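Long-range contact in CRISPR system CMR subunit Cmr7 1 (Sulfolobus solfataricus, PDB 2X5Q), which belongs to the Cmr7 family and forms part of the crRNA-guided CMR ribonucleoprotein complex of an archaeal CRISPR antiviral defence system: residues A[38-50]-A[161-174]. Sequence-based numbering, arbitrary orientation.
Sequences YNQNGQHVSQIDD and KIYAKIYNSLNKEQ
Y163 lays its ring between I48 CG2 on one face and I162 CG2 on the other, at the break where helix 148-162 ends and helix 164-169 begins. Here a broken helical run packs against strand 47-49 and the loop leading into it from strand 35-38; strand and helix 164-169 run nearly parallel, at 22°, with their axes 8.3 Å apart. With CG of Y163 anti to its own carbonyl carbon (chi1 -54°), the ring reaches the chain just ahead of strand 47-49, where OH donates to S46 O at 2.7 Å. The donor stands above that carbonyl plane, off the lone pairs, while S46 OG is tied to N55 and L85. H44 turns an edge to the Y163 ring in an offset edge-to-face pair, planes at 77°. H44 ND1 is hydrogen-bonded to S87 N, and NE2 to a water; that water donates to Q40 O and I162 O, bridging the two backbones.

I48 is the strand residue most covered by the helices: CD1 reaches 3.8 Å from Y163 CB, and CG1 lies 3.5 Å from I166 CG2, the two isoleucines passing in opposite directions; L178 of helix 172-185 also touches I48. At the Y38 end of the contact, I162 CG1 sits almost centrally over the Y38 ring, 3.9 Å from its centroid. Y38 OH donates to Q40 OE1, steadying an amide whose NE2 holds the helix end: it gives a bond to K161 O, in the carbonyl plane, and a weak one to I162 O. Beyond L170, N171 and Q174 form a capping box at the start of helix 172-185. Q174 then reaches the strand end through water: one water donates to both D49 O and Q174 O, and another accepts from Q174 NE2 at 2.8 Å while donating a longer bond to D50 O.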
ATOM      1  N   TYR A  38      14.892  20.423   1.149  1.00 33.43           N
ATOM      2  CA  TYR A  38      14.194  20.823  -0.066  1.00 32.02           C
ATOM      3  C   TYR A  38      15.050  21.816  -0.842  1.00 33.47           C
ATOM      4  O   TYR A  38      15.920  22.515  -0.288  1.00 33.88           O
ATOM      5  CB  TYR A  38      12.816  21.388   0.245  1.00 30.73           C
ATOM      6  CG  TYR A  38      12.888  22.647   1.042  1.00 31.72           C
ATOM      7  CD1 TYR A  38      13.022  23.873   0.405  1.00 32.96           C
ATOM      8  CD2 TYR A  38      12.867  22.619   2.441  1.00 31.69           C
ATOM      9  CE1 TYR A  38      13.121  25.030   1.119  1.00 34.28           C
ATOM     10  CE2 TYR A  38      12.978  23.793   3.173  1.00 33.64           C
ATOM     11  CZ  TYR A  38      13.103  24.991   2.499  1.00 34.01           C
ATOM     12  OH  TYR A  38      13.212  26.166   3.174  1.00 36.79           O
ATOM     13  N   ASN A  39      14.818  21.843  -2.143  1.00 33.03           N
ATOM     14  CA  ASN A  39      15.561  22.721  -3.018  1.00 34.80           C
ATOM     15  C   ASN A  39      14.789  24.036  -3.085  1.00 34.74           C
ATOM     16  O   ASN A  39      13.655  24.072  -3.564  1.00 32.15           O
ATOM     17  CB  ASN A  39      15.727  22.059  -4.384  1.00 34.77           C
ATOM     18  CG  ASN A  39      16.495  20.724  -4.304  1.00 35.43           C
ATOM     19  OD1 ASN A  39      17.570  20.646  -3.700  1.00 36.69           O
ATOM     20  ND2 ASN A  39      15.952  19.678  -4.938  1.00 33.50           N
ATOM     21  N   GLN A  40      15.388  25.102  -2.555  1.00 36.59           N
ATOM     22  CA  GLN A  40      14.716  26.401  -2.468  1.00 37.43           C
ATOM     23  C   GLN A  40      14.286  26.904  -3.852  1.00 37.91           C
ATOM     24  O   GLN A  40      13.263  27.559  -3.985  1.00 37.48           O
ATOM     25  CB  GLN A  40      15.607  27.451  -1.771  1.00 39.50           C
ATOM     26  CG  GLN A  40      14.869  28.717  -1.334  1.00 40.34           C
ATOM     27  CD  GLN A  40      13.729  28.445  -0.356  1.00 41.40           C
ATOM     28  OE1 GLN A  40      13.962  28.046   0.787  1.00 43.77           O
ATOM     29  NE2 GLN A  40      12.490  28.674  -0.797  1.00 39.61           N
ATOM     30  N   ASN A  41      15.068  26.592  -4.882  1.00 39.29           N
ATOM     31  CA  ASN A  41      14.714  26.967  -6.242  1.00 40.04           C
ATOM     32  C   ASN A  41      14.289  25.778  -7.095  1.00 39.35           C
ATOM     33  O   ASN A  41      14.336  25.862  -8.318  1.00 40.80           O
ATOM     34  CB  ASN A  41      15.886  27.701  -6.901  1.00 42.53           C
ATOM     35  CG  ASN A  41      16.317  28.923  -6.114  1.00 44.67           C
ATOM     36  OD1 ASN A  41      17.477  29.053  -5.737  1.00 48.24           O
ATOM     37  ND2 ASN A  41      15.379  29.813  -5.850  1.00 44.42           N
ATOM     38  N   GLY A  42      13.865  24.684  -6.466  1.00 37.66           N
ATOM     39  CA  GLY A  42      13.400  23.514  -7.208  1.00 36.74           C
ATOM     40  C   GLY A  42      11.949  23.670  -7.622  1.00 35.80           C
ATOM     41  O   GLY A  42      11.249  24.542  -7.102  1.00 35.73           O
ATOM     42  N   GLN A  43      11.503  22.836  -8.563  1.00 35.23           N
ATOM     43  CA  GLN A  43      10.114  22.848  -9.029  1.00 34.52           C
ATOM     44  C   GLN A  43       9.349  21.813  -8.221  1.00 31.59           C
ATOM     45  O   GLN A  43       9.637  20.628  -8.291  1.00 30.62           O
ATOM     46  CB  GLN A  43       9.990  22.606 -10.556  1.00 35.81           C
ATOM     47  CG  GLN A  43      10.424  21.218 -11.101  1.00 37.92           C
ATOM     48  CD  GLN A  43      10.538  21.171 -12.640  1.00 40.04           C
ATOM     49  OE1 GLN A  43      11.640  21.039 -13.200  1.00 44.15           O
ATOM     50  NE2 GLN A  43       9.400  21.296 -13.323  1.00 43.89           N
ATOM     51  N   HIS A  44       8.396  22.287  -7.425  1.00 30.11           N
ATOM     52  CA  HIS A  44       7.637  21.433  -6.510  1.00 28.24           C
ATOM     53  C   HIS A  44       6.311  21.035  -7.152  1.00 27.57           C
ATOM     54  O   HIS A  44       5.637  21.865  -7.763  1.00 27.32           O
ATOM     55  CB  HIS A  44       7.362  22.186  -5.209  1.00 27.66           C
ATOM     56  CG  HIS A  44       8.572  22.856  -4.627  1.00 28.07           C
ATOM     57  ND1 HIS A  44       9.742  22.178  -4.361  1.00 27.54           N
ATOM     58  CD2 HIS A  44       8.785  24.140  -4.245  1.00 27.83           C
ATOM     59  CE1 HIS A  44      10.628  23.013  -3.844  1.00 29.66           C
ATOM     60  NE2 HIS A  44      10.070  24.210  -3.755  1.00 29.34           N
ATOM     61  N   VAL A  45       5.932  19.769  -6.990  1.00 26.58           N
ATOM     62  CA  VAL A  45       4.649  19.274  -7.474  1.00 26.04           C
ATOM     63  C   VAL A  45       3.506  19.911  -6.705  1.00 26.19           C
ATOM     64  O   VAL A  45       2.552  20.423  -7.309  1.00 26.38           O
ATOM     65  CB  VAL A  45       4.589  17.737  -7.388  1.00 25.35           C
ATOM     66  CG1 VAL A  45       3.153  17.226  -7.419  1.00 23.36           C
ATOM     67  CG2 VAL A  45       5.462  17.104  -8.511  1.00 26.01           C
ATOM     68  N   SER A  46       3.589  19.876  -5.371  1.00 25.72           N
ATOM     69  CA  SER A  46       2.647  20.605  -4.527  1.00 25.58           C
ATOM     70  C   SER A  46       2.907  22.099  -4.652  1.00 27.12           C
ATOM     71  O   SER A  46       4.060  22.542  -4.678  1.00 27.30           O
ATOM     72  CB  SER A  46       2.746  20.165  -3.076  1.00 25.03           C
ATOM     73  OG  SER A  46       2.469  18.783  -2.944  1.00 23.05           O
ATOM     74  N   GLN A  47       1.824  22.871  -4.735  1.00 27.92           N
ATOM     75  CA  GLN A  47       1.896  24.285  -5.095  1.00 29.32           C
ATOM     76  C   GLN A  47       0.975  25.127  -4.218  1.00 29.50           C
ATOM     77  O   GLN A  47      -0.088  24.670  -3.812  1.00 29.21           O
ATOM     78  CB  GLN A  47       1.515  24.466  -6.577  1.00 30.78           C
ATOM     79  CG  GLN A  47       2.570  23.919  -7.572  1.00 32.03           C
ATOM     80  CD  GLN A  47       1.998  23.584  -8.949  1.00 33.86           C
ATOM     81  OE1 GLN A  47       1.274  24.396  -9.544  1.00 40.63           O
ATOM     82  NE2 GLN A  47       2.326  22.389  -9.467  1.00 33.36           N
ATOM     83  N   ILE A  48       1.397  26.346  -3.906  1.00 30.12           N
ATOM     84  CA  ILE A  48       0.492  27.331  -3.326  1.00 30.96           C
ATOM     85  C   ILE A  48       0.303  28.497  -4.291  1.00 31.90           C
ATOM     86  O   ILE A  48       1.194  28.822  -5.087  1.00 32.19           O
ATOM     87  CB  ILE A  48       0.917  27.811  -1.892  1.00 31.49           C
ATOM     88  CG1 ILE A  48       2.090  28.773  -1.915  1.00 32.29           C
ATOM     89  CG2 ILE A  48       1.259  26.625  -0.989  1.00 29.80           C
ATOM     90  CD1 ILE A  48       2.164  29.624  -0.667  1.00 33.87           C
ATOM     91  N   ASP A  49      -0.878  29.104  -4.244  1.00 32.14           N
ATOM     92  CA  ASP A  49      -1.169  30.277  -5.060  1.00 34.03           C
ATOM     93  C   ASP A  49      -2.267  31.064  -4.370  1.00 34.78           C
ATOM     94  O   ASP A  49      -2.569  30.773  -3.212  1.00 34.42           O
ATOM     95  CB  ASP A  49      -1.538  29.873  -6.498  1.00 33.99           C
ATOM     96  CG  ASP A  49      -2.788  29.007  -6.586  1.00 33.35           C
ATOM     97  OD1 ASP A  49      -3.620  28.986  -5.655  1.00 33.25           O
ATOM     98  OD2 ASP A  49      -2.939  28.331  -7.618  1.00 34.59           O
ATOM     99  N   ASP A  50      -2.867  32.037  -5.059  1.00 36.15           N
ATOM    100  CA  ASP A  50      -3.920  32.857  -4.456  1.00 38.36           C
ATOM    101  C   ASP A  50      -5.213  32.097  -4.109  1.00 37.84           C
ATOM    102  O   ASP A  50      -6.091  32.664  -3.471  1.00 39.06           O
ATOM    103  CB  ASP A  50      -4.216  34.146  -5.273  1.00 40.16           C
ATOM    104  CG  ASP A  50      -4.739  33.881  -6.693  1.00 41.32           C
ATOM    105  OD1 ASP A  50      -4.838  32.716  -7.116  1.00 42.65           O
ATOM    106  OD2 ASP A  50      -5.019  34.863  -7.413  1.00 43.62           O
ATOM    107  N   LYS A 161       8.511  28.926   4.419  1.00 31.02           N
ATOM    108  CA  LYS A 161       9.927  28.793   4.101  1.00 31.54           C
ATOM    109  C   LYS A 161      10.127  28.137   2.734  1.00 29.89           C
ATOM    110  O   LYS A 161      10.896  28.662   1.901  1.00 30.90           O
ATOM    111  CB  LYS A 161      10.679  28.047   5.207  1.00 33.37           C
ATOM    112  CG  LYS A 161      10.852  28.847   6.496  1.00 36.37           C
ATOM    113  CD  LYS A 161      10.808  30.386   6.291  1.00 39.71           C
ATOM    114  CE  LYS A 161      10.779  31.182   7.600  1.00 42.82           C
ATOM    115  NZ  LYS A 161       9.565  30.888   8.449  1.00 43.68           N
ATOM    116  N   ILE A 162       9.424  27.033   2.499  1.00 27.58           N
ATOM    117  CA  ILE A 162       9.500  26.315   1.233  1.00 26.87           C
ATOM    118  C   ILE A 162       9.008  27.219   0.105  1.00 26.37           C
ATOM    119  O   ILE A 162       9.667  27.350  -0.911  1.00 26.89           O
ATOM    120  CB  ILE A 162       8.661  24.997   1.232  1.00 25.52           C
ATOM    121  CG1 ILE A 162       9.102  24.037   2.340  1.00 26.45           C
ATOM    122  CG2 ILE A 162       8.808  24.262  -0.096  1.00 24.71           C
ATOM    123  CD1 ILE A 162       8.116  22.859   2.574  1.00 25.06           C
ATOM    124  N   TYR A 163       7.853  27.840   0.310  1.00 26.21           N
ATOM    125  CA  TYR A 163       7.233  28.708  -0.690  1.00 26.32           C
ATOM    126  C   TYR A 163       7.322  30.165  -0.250  1.00 27.36           C
ATOM    127  O   TYR A 163       6.330  30.881  -0.287  1.00 27.59           O
ATOM    128  CB  TYR A 163       5.770  28.323  -0.885  1.00 26.23           C
ATOM    129  CG  TYR A 163       5.550  26.870  -1.224  1.00 25.67           C
ATOM    130  CD1 TYR A 163       5.565  26.437  -2.544  1.00 26.37           C
ATOM    131  CD2 TYR A 163       5.326  25.932  -0.236  1.00 26.12           C
ATOM    132  CE1 TYR A 163       5.361  25.108  -2.868  1.00 26.69           C
ATOM    133  CE2 TYR A 163       5.117  24.595  -0.553  1.00 25.22           C
ATOM    134  CZ  TYR A 163       5.140  24.190  -1.864  1.00 25.30           C
ATOM    135  OH  TYR A 163       4.948  22.862  -2.190  1.00 26.09           O
ATOM    136  N   ALA A 164       8.513  30.589   0.172  1.00 28.40           N
ATOM    137  CA  ALA A 164       8.763  31.953   0.672  1.00 29.81           C
ATOM    138  C   ALA A 164       8.302  33.072  -0.272  1.00 30.16           C
ATOM    139  O   ALA A 164       7.589  33.982   0.143  1.00 30.38           O
ATOM    140  CB  ALA A 164      10.257  32.124   1.000  1.00 31.02           C
ATOM    141  N   LYS A 165       8.689  33.004  -1.539  1.00 30.07           N
ATOM    142  CA  LYS A 165       8.346  34.071  -2.477  1.00 30.85           C
ATOM    143  C   LYS A 165       6.842  34.178  -2.738  1.00 30.11           C
ATOM    144  O   LYS A 165       6.251  35.260  -2.622  1.00 29.31           O
ATOM    145  CB  LYS A 165       9.141  33.925  -3.775  1.00 31.24           C
ATOM    146  CG  LYS A 165      10.572  34.427  -3.600  1.00 33.58           C
ATOM    147  CD  LYS A 165      11.438  34.170  -4.809  1.00 34.30           C
ATOM    148  CE  LYS A 165      12.802  34.835  -4.645  1.00 36.77           C
ATOM    149  NZ  LYS A 165      12.830  36.263  -5.063  1.00 37.82           N
ATOM    150  N   ILE A 166       6.220  33.052  -3.050  1.00 29.41           N
ATOM    151  CA  ILE A 166       4.778  33.036  -3.269  1.00 29.66           C
ATOM    152  C   ILE A 166       4.053  33.523  -2.018  1.00 30.23           C
ATOM    153  O   ILE A 166       3.195  34.398  -2.102  1.00 30.97           O
ATOM    154  CB  ILE A 166       4.264  31.650  -3.678  1.00 28.90           C
ATOM    155  CG1 ILE A 166       4.909  31.212  -5.001  1.00 29.64           C
ATOM    156  CG2 ILE A 166       2.731  31.687  -3.813  1.00 29.80           C
ATOM    157  CD1 ILE A 166       4.493  29.801  -5.464  1.00 27.81           C
ATOM    158  N   TYR A 167       4.430  32.981  -0.859  1.00 30.41           N
ATOM    159  CA  TYR A 167       3.758  33.283   0.406  1.00 31.14           C
ATOM    160  C   TYR A 167       3.812  34.756   0.782  1.00 32.49           C
ATOM    161  O   TYR A 167       2.806  35.321   1.223  1.00 32.82           O
ATOM    162  CB  TYR A 167       4.383  32.470   1.538  1.00 31.60           C
ATOM    163  CG  TYR A 167       3.705  32.651   2.867  1.00 32.90           C
ATOM    164  CD1 TYR A 167       2.493  32.019   3.140  1.00 33.75           C
ATOM    165  CD2 TYR A 167       4.272  33.445   3.864  1.00 34.66           C
ATOM    166  CE1 TYR A 167       1.866  32.171   4.363  1.00 34.81           C
ATOM    167  CE2 TYR A 167       3.644  33.602   5.104  1.00 36.84           C
ATOM    168  CZ  TYR A 167       2.441  32.961   5.337  1.00 36.61           C
ATOM    169  OH  TYR A 167       1.805  33.102   6.542  1.00 37.92           O
ATOM    170  N   ASN A 168       4.996  35.352   0.627  1.00 32.59           N
ATOM    171  CA  ASN A 168       5.214  36.768   0.915  1.00 34.13           C
ATOM    172  C   ASN A 168       4.425  37.672  -0.026  1.00 34.20           C
ATOM    173  O   ASN A 168       4.178  38.833   0.313  1.00 35.26           O
ATOM    174  CB  ASN A 168       6.707  37.133   0.829  1.00 34.62           C
ATOM    175  CG  ASN A 168       7.547  36.511   1.947  1.00 35.96           C
ATOM    176  OD1 ASN A 168       7.040  36.175   3.013  1.00 38.23           O
ATOM    177  ND2 ASN A 168       8.844  36.369   1.701  1.00 35.29           N
ATOM    178  N   SER A 169       4.052  37.152  -1.202  1.00 32.85           N
ATOM    179  CA  SER A 169       3.234  37.903  -2.156  1.00 33.50           C
ATOM    180  C   SER A 169       1.741  37.890  -1.787  1.00 34.08           C
ATOM    181  O   SER A 169       0.985  38.734  -2.246  1.00 35.16           O
ATOM    182  CB  SER A 169       3.451  37.399  -3.602  1.00 32.69           C
ATOM    183  OG  SER A 169       2.681  36.248  -3.926  1.00 31.84           O
ATOM    184  N   LEU A 170       1.323  36.949  -0.944  1.00 33.87           N
ATOM    185  CA  LEU A 170      -0.094  36.820  -0.577  1.00 34.41           C
ATOM    186  C   LEU A 170      -0.552  37.906   0.396  1.00 36.39           C
ATOM    187  O   LEU A 170       0.185  38.304   1.290  1.00 36.61           O
ATOM    188  CB  LEU A 170      -0.368  35.447   0.051  1.00 33.55           C
ATOM    189  CG  LEU A 170      -0.031  34.216  -0.798  1.00 31.37           C
ATOM    190  CD1 LEU A 170      -0.485  32.964  -0.089  1.00 31.36           C
ATOM    191  CD2 LEU A 170      -0.650  34.299  -2.202  1.00 29.60           C
ATOM    192  N   ASN A 171      -1.785  38.366   0.219  1.00 37.67           N
ATOM    193  CA  ASN A 171      -2.405  39.264   1.180  1.00 39.72           C
ATOM    194  C   ASN A 171      -2.951  38.445   2.345  1.00 40.31           C
ATOM    195  O   ASN A 171      -2.812  37.224   2.359  1.00 38.40           O
ATOM    196  CB  ASN A 171      -3.487  40.128   0.506  1.00 41.18           C
ATOM    197  CG  ASN A 171      -4.738  39.346   0.126  1.00 41.40           C
ATOM    198  OD1 ASN A 171      -5.036  38.299   0.697  1.00 42.06           O
ATOM    199  ND2 ASN A 171      -5.486  39.871  -0.840  1.00 42.30           N
ATOM    200  N   LYS A 172      -3.591  39.109   3.302  1.00 42.86           N
ATOM    201  CA  LYS A 172      -3.984  38.474   4.558  1.00 44.16           C
ATOM    202  C   LYS A 172      -5.056  37.408   4.341  1.00 43.94           C
ATOM    203  O   LYS A 172      -4.946  36.292   4.864  1.00 42.68           O
ATOM    204  CB  LYS A 172      -4.468  39.525   5.571  1.00 47.54           C
ATOM    205  CG  LYS A 172      -4.561  38.980   6.992  1.00 48.84           C
ATOM    206  CD  LYS A 172      -5.173  39.971   7.964  1.00 52.89           C
ATOM    207  CE  LYS A 172      -5.264  39.373   9.364  1.00 55.41           C
ATOM    208  NZ  LYS A 172      -5.530  37.911   9.311  1.00 54.31           N
ATOM    209  N   GLU A 173      -6.073  37.754   3.560  1.00 45.03           N
ATOM    210  CA  GLU A 173      -7.125  36.813   3.168  1.00 45.42           C
ATOM    211  C   GLU A 173      -6.579  35.544   2.508  1.00 42.34           C
ATOM    212  O   GLU A 173      -7.066  34.436   2.755  1.00 42.08           O
ATOM    213  CB  GLU A 173      -8.107  37.508   2.216  1.00 47.56           C
ATOM    214  CG  GLU A 173      -9.202  36.607   1.654  1.00 48.24           C
ATOM    215  CD  GLU A 173     -10.225  37.369   0.841  1.00 51.35           C
ATOM    216  OE1 GLU A 173      -9.873  38.417   0.253  1.00 56.86           O
ATOM    217  OE2 GLU A 173     -11.391  36.921   0.783  1.00 55.84           O
ATOM    218  N   GLN A 174      -5.567  35.708   1.669  1.00 40.17           N
ATOM    219  CA  GLN A 174      -4.980  34.578   0.971  1.00 37.88           C
ATOM    220  C   GLN A 174      -4.171  33.711   1.939  1.00 37.07           C
ATOM    221  O   GLN A 174      -4.279  32.480   1.906  1.00 36.35           O
ATOM    222  CB  GLN A 174      -4.137  35.066  -0.219  1.00 36.30           C
ATOM    223  CG  GLN A 174      -5.002  35.574  -1.364  1.00 36.94           C
ATOM    224  CD  GLN A 174      -4.319  36.603  -2.254  1.00 36.50           C
ATOM    225  OE1 GLN A 174      -3.197  37.033  -1.994  1.00 35.74           O
ATOM    226  NE2 GLN A 174      -5.011  37.009  -3.311  1.00 35.99           N
TER
HETATM  227  O   HOH W   1      11.073  26.678  -2.942  1.00 58.63           O
HETATM  228  O   HOH W   2      -3.744  31.101  -0.530  1.00 95.77           O
HETATM  229  O   HOH W   3      -7.311  35.652  -4.095  1.00113.78           O